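Local coordinates for histidinol dehydrogenase (Elizabethkingia anophelis NUHP1, PDB 6AN0), which probably catalyses the last two oxidations of histidine biosynthesis, turning L-histidinol into L-histidine by way of the aldehyde, with NAD as oxidant and zinc as cofactor, at residues I159-I171 and I184-I196. Sequence-based numbering, arbitrary orientation.
Sequences ITLCTPPDESGNI and IKNIYKAGGIQAI
Lys189 stretches from strand 186-189 to the turn after strand 158-163. Fully extended beyond CG, its stem crosses Ile171 obliquely, CG 4.2 Å from Ile171 CG1, and NZ donates a hydrogen bond to Gly169 O (2.9 Å), tilted 20° from the carbonyl plane; Glu74 OE1 adds a salt bridge to the same ammonium. A long aliphatic stem with a charged end suits this route. Gly169 (phi 85°) closes a type I turn, where a side chain would jam against the preceding carbonyl. Asp166 OD1 adds an Asx turn, taking Ser168 N and Asn170 N from opposite faces of its carboxylate.

On the sheet face of Cys162 and Tyr188, the methyl CG2 of Thr160 sits at the ring edge, 3.5 Å from Tyr188 CD1; with OG1 beside the backbone N (chi1 -77°), CG2 is anti to that N and OG1 falls in the ring plane. On the face of Leu161, Thr163, Ile187 and Lys189, the loop residue Ile184 crosses Leu161 at about a right angle, Ile184 CG2 4.1 Å from Leu161 CB. Parallel-strand bonds such as Tyr188 N to Leu161 O (2.9 Å) run between the faces. Pro164 CB packs on Gly191 CA at 3.7 Å, a closeness only glycine permits.

Gln194 and Tyr132, whose OH bonds Gly192 N, probably bind NAD(+). In this beta-alpha-beta crossover helix 173-181 covers Thr163 and Ile187, helix 192-201 sets Ala195 against Cys162, and strand 117-132 flanks strand 158-163.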
# COMPACT_ATOMS: atom_id res chain seq x y z
N ILE A 159 -11.33 -9.05 13.51
CA ILE A 159 -9.90 -8.95 13.78
C ILE A 159 -9.43 -10.27 14.37
O ILE A 159 -9.93 -10.71 15.41
CB ILE A 159 -9.57 -7.79 14.74
CG1 ILE A 159 -10.03 -6.46 14.13
CG2 ILE A 159 -8.06 -7.82 15.06
CD1 ILE A 159 -10.03 -5.28 15.09
N THR A 160 -8.45 -10.89 13.72
CA THR A 160 -7.86 -12.15 14.16
C THR A 160 -6.45 -11.88 14.65
O THR A 160 -5.73 -11.08 14.05
CB THR A 160 -7.84 -13.16 13.01
OG1 THR A 160 -9.16 -13.69 12.83
CG2 THR A 160 -6.86 -14.30 13.29
N LEU A 161 -6.06 -12.53 15.75
CA LEU A 161 -4.68 -12.45 16.23
C LEU A 161 -4.14 -13.87 16.39
O LEU A 161 -4.73 -14.67 17.12
CB LEU A 161 -4.61 -11.68 17.55
CG LEU A 161 -3.20 -11.26 17.98
CD1 LEU A 161 -3.29 -9.98 18.80
CD2 LEU A 161 -2.49 -12.34 18.77
N CYS A 162 -3.02 -14.17 15.72
CA CYS A 162 -2.31 -15.44 15.84
C CYS A 162 -0.99 -15.22 16.57
O CYS A 162 -0.23 -14.32 16.22
CB CYS A 162 -2.01 -16.05 14.47
SG CYS A 162 -3.45 -16.68 13.60
N THR A 163 -0.70 -16.09 17.54
CA THR A 163 0.56 -16.01 18.28
C THR A 163 0.86 -17.40 18.82
O THR A 163 -0.07 -18.08 19.27
CB THR A 163 0.46 -14.96 19.41
OG1 THR A 163 1.75 -14.75 20.01
CG2 THR A 163 -0.54 -15.36 20.47
N PRO A 164 2.10 -17.88 18.73
CA PRO A 164 2.37 -19.31 18.98
C PRO A 164 2.42 -19.63 20.47
O PRO A 164 2.86 -18.81 21.28
CB PRO A 164 3.73 -19.53 18.32
CG PRO A 164 4.36 -18.18 18.26
CD PRO A 164 3.23 -17.20 18.07
N PRO A 165 1.97 -20.82 20.85
CA PRO A 165 2.05 -21.24 22.25
C PRO A 165 3.46 -21.64 22.65
O PRO A 165 4.31 -21.98 21.82
CB PRO A 165 1.12 -22.45 22.31
CG PRO A 165 1.26 -23.05 20.92
CD PRO A 165 1.35 -21.85 20.00
N ASP A 166 3.70 -21.62 23.96
CA ASP A 166 4.91 -22.25 24.47
C ASP A 166 4.68 -23.77 24.55
O ASP A 166 3.63 -24.28 24.14
CB ASP A 166 5.33 -21.62 25.80
CG ASP A 166 4.36 -21.90 26.95
OD1 ASP A 166 3.48 -22.78 26.86
OD2 ASP A 166 4.50 -21.21 27.98
N GLU A 167 5.66 -24.50 25.05
CA GLU A 167 5.56 -25.96 25.03
C GLU A 167 4.45 -26.49 25.92
O GLU A 167 4.04 -27.65 25.77
CB GLU A 167 6.90 -26.59 25.42
CG GLU A 167 8.05 -26.15 24.52
CD GLU A 167 9.20 -27.13 24.47
OE1 GLU A 167 9.10 -28.22 25.08
OE2 GLU A 167 10.21 -26.82 23.81
N SER A 168 3.93 -25.67 26.83
CA SER A 168 2.81 -26.07 27.67
C SER A 168 1.47 -25.65 27.10
O SER A 168 0.44 -25.86 27.75
CB SER A 168 2.99 -25.50 29.08
OG SER A 168 4.24 -25.89 29.62
N GLY A 169 1.45 -25.06 25.90
CA GLY A 169 0.24 -24.60 25.28
C GLY A 169 -0.22 -23.21 25.68
O GLY A 169 -1.32 -22.80 25.28
N ASN A 170 0.59 -22.44 26.40
CA ASN A 170 0.15 -21.17 26.94
C ASN A 170 0.67 -19.98 26.14
O ASN A 170 1.70 -20.06 25.47
CB ASN A 170 0.58 -21.04 28.41
CG ASN A 170 -0.05 -22.10 29.28
OD1 ASN A 170 0.62 -22.70 30.13
ND2 ASN A 170 -1.33 -22.35 29.06
N ILE A 171 -0.08 -18.88 26.21
CA ILE A 171 0.28 -17.59 25.62
C ILE A 171 0.62 -16.64 26.77
O ILE A 171 -0.05 -16.66 27.81
CB ILE A 171 -0.87 -17.03 24.77
CG1 ILE A 171 -1.27 -18.02 23.67
CG2 ILE A 171 -0.51 -15.67 24.17
CD1 ILE A 171 -0.18 -18.31 22.70
N ILE A 184 -10.12 -7.41 20.93
CA ILE A 184 -9.85 -8.54 20.04
C ILE A 184 -10.32 -9.81 20.75
O ILE A 184 -9.85 -10.13 21.84
CB ILE A 184 -8.36 -8.62 19.68
CG1 ILE A 184 -7.93 -7.36 18.91
CG2 ILE A 184 -8.07 -9.88 18.88
CD1 ILE A 184 -6.44 -7.27 18.70
N LYS A 185 -11.28 -10.52 20.13
CA LYS A 185 -11.84 -11.72 20.73
C LYS A 185 -11.43 -13.01 20.04
O LYS A 185 -11.60 -14.08 20.62
CB LYS A 185 -13.37 -11.64 20.76
CG LYS A 185 -13.92 -10.49 21.59
CD LYS A 185 -13.55 -10.67 23.05
CE LYS A 185 -13.68 -9.37 23.82
NZ LYS A 185 -15.06 -8.81 23.73
N ASN A 186 -10.90 -12.93 18.82
CA ASN A 186 -10.55 -14.12 18.03
C ASN A 186 -9.03 -14.28 18.11
O ASN A 186 -8.29 -13.71 17.31
CB ASN A 186 -11.00 -13.97 16.58
CG ASN A 186 -12.53 -13.85 16.44
OD1 ASN A 186 -13.28 -14.23 17.33
ND2 ASN A 186 -12.97 -13.34 15.29
N ILE A 187 -8.57 -15.07 19.09
CA ILE A 187 -7.15 -15.24 19.37
C ILE A 187 -6.82 -16.72 19.21
O ILE A 187 -7.48 -17.57 19.82
CB ILE A 187 -6.80 -14.74 20.78
CG1 ILE A 187 -7.26 -13.29 20.97
CG2 ILE A 187 -5.30 -14.89 21.06
CD1 ILE A 187 -7.05 -12.77 22.38
N TYR A 188 -5.79 -17.01 18.42
CA TYR A 188 -5.48 -18.37 18.03
C TYR A 188 -4.03 -18.71 18.37
O TYR A 188 -3.11 -17.92 18.13
CB TYR A 188 -5.72 -18.57 16.52
CG TYR A 188 -7.13 -18.20 16.15
CD1 TYR A 188 -7.41 -16.99 15.50
CD2 TYR A 188 -8.20 -19.02 16.49
CE1 TYR A 188 -8.71 -16.65 15.17
CE2 TYR A 188 -9.49 -18.68 16.16
CZ TYR A 188 -9.74 -17.49 15.51
OH TYR A 188 -11.04 -17.16 15.19
N LYS A 189 -3.85 -19.91 18.92
CA LYS A 189 -2.53 -20.44 19.26
C LYS A 189 -1.90 -20.99 17.99
O LYS A 189 -2.09 -22.16 17.64
CB LYS A 189 -2.66 -21.52 20.33
CG LYS A 189 -3.29 -21.06 21.63
CD LYS A 189 -3.45 -22.26 22.57
CE LYS A 189 -4.10 -21.86 23.88
NZ LYS A 189 -4.14 -22.98 24.86
N ALA A 190 -1.14 -20.15 17.29
CA ALA A 190 -0.53 -20.55 16.03
C ALA A 190 0.61 -19.60 15.70
O ALA A 190 0.49 -18.39 15.91
CB ALA A 190 -1.54 -20.54 14.88
N GLY A 191 1.70 -20.14 15.15
CA GLY A 191 2.83 -19.33 14.76
C GLY A 191 3.33 -19.69 13.38
O GLY A 191 2.84 -20.62 12.73
N GLY A 192 4.34 -18.94 12.95
CA GLY A 192 5.16 -19.33 11.80
C GLY A 192 4.41 -19.32 10.47
O GLY A 192 3.42 -18.62 10.28
N ILE A 193 4.94 -20.12 9.53
CA ILE A 193 4.34 -20.19 8.20
C ILE A 193 2.90 -20.66 8.29
O ILE A 193 2.02 -20.16 7.59
CB ILE A 193 5.17 -21.09 7.27
CG1 ILE A 193 6.61 -20.59 7.12
CG2 ILE A 193 4.53 -21.16 5.88
CD1 ILE A 193 7.54 -21.65 6.43
N GLN A 194 2.63 -21.65 9.16
CA GLN A 194 1.29 -22.22 9.23
C GLN A 194 0.26 -21.20 9.72
O GLN A 194 -0.88 -21.22 9.25
CB GLN A 194 1.29 -23.49 10.11
CG GLN A 194 1.77 -23.33 11.58
CD GLN A 194 3.29 -23.45 11.75
OE1 GLN A 194 4.04 -23.38 10.78
NE2 GLN A 194 3.74 -23.62 13.00
N ALA A 195 0.64 -20.29 10.62
CA ALA A 195 -0.28 -19.23 11.02
C ALA A 195 -0.59 -18.30 9.85
O ALA A 195 -1.76 -17.94 9.63
CB ALA A 195 0.28 -18.43 12.20
N ILE A 196 0.44 -17.89 9.10
CA ILE A 196 0.21 -17.04 7.94
C ILE A 196 -0.69 -17.75 6.93
O ILE A 196 -1.58 -17.14 6.32
CB ILE A 196 1.55 -16.61 7.31
CG1 ILE A 196 2.40 -15.81 8.30
CG2 ILE A 196 1.33 -15.83 6.01
CD1 ILE A 196 1.65 -14.63 8.94
O HOH W 1 -11.62 -10.36 17.38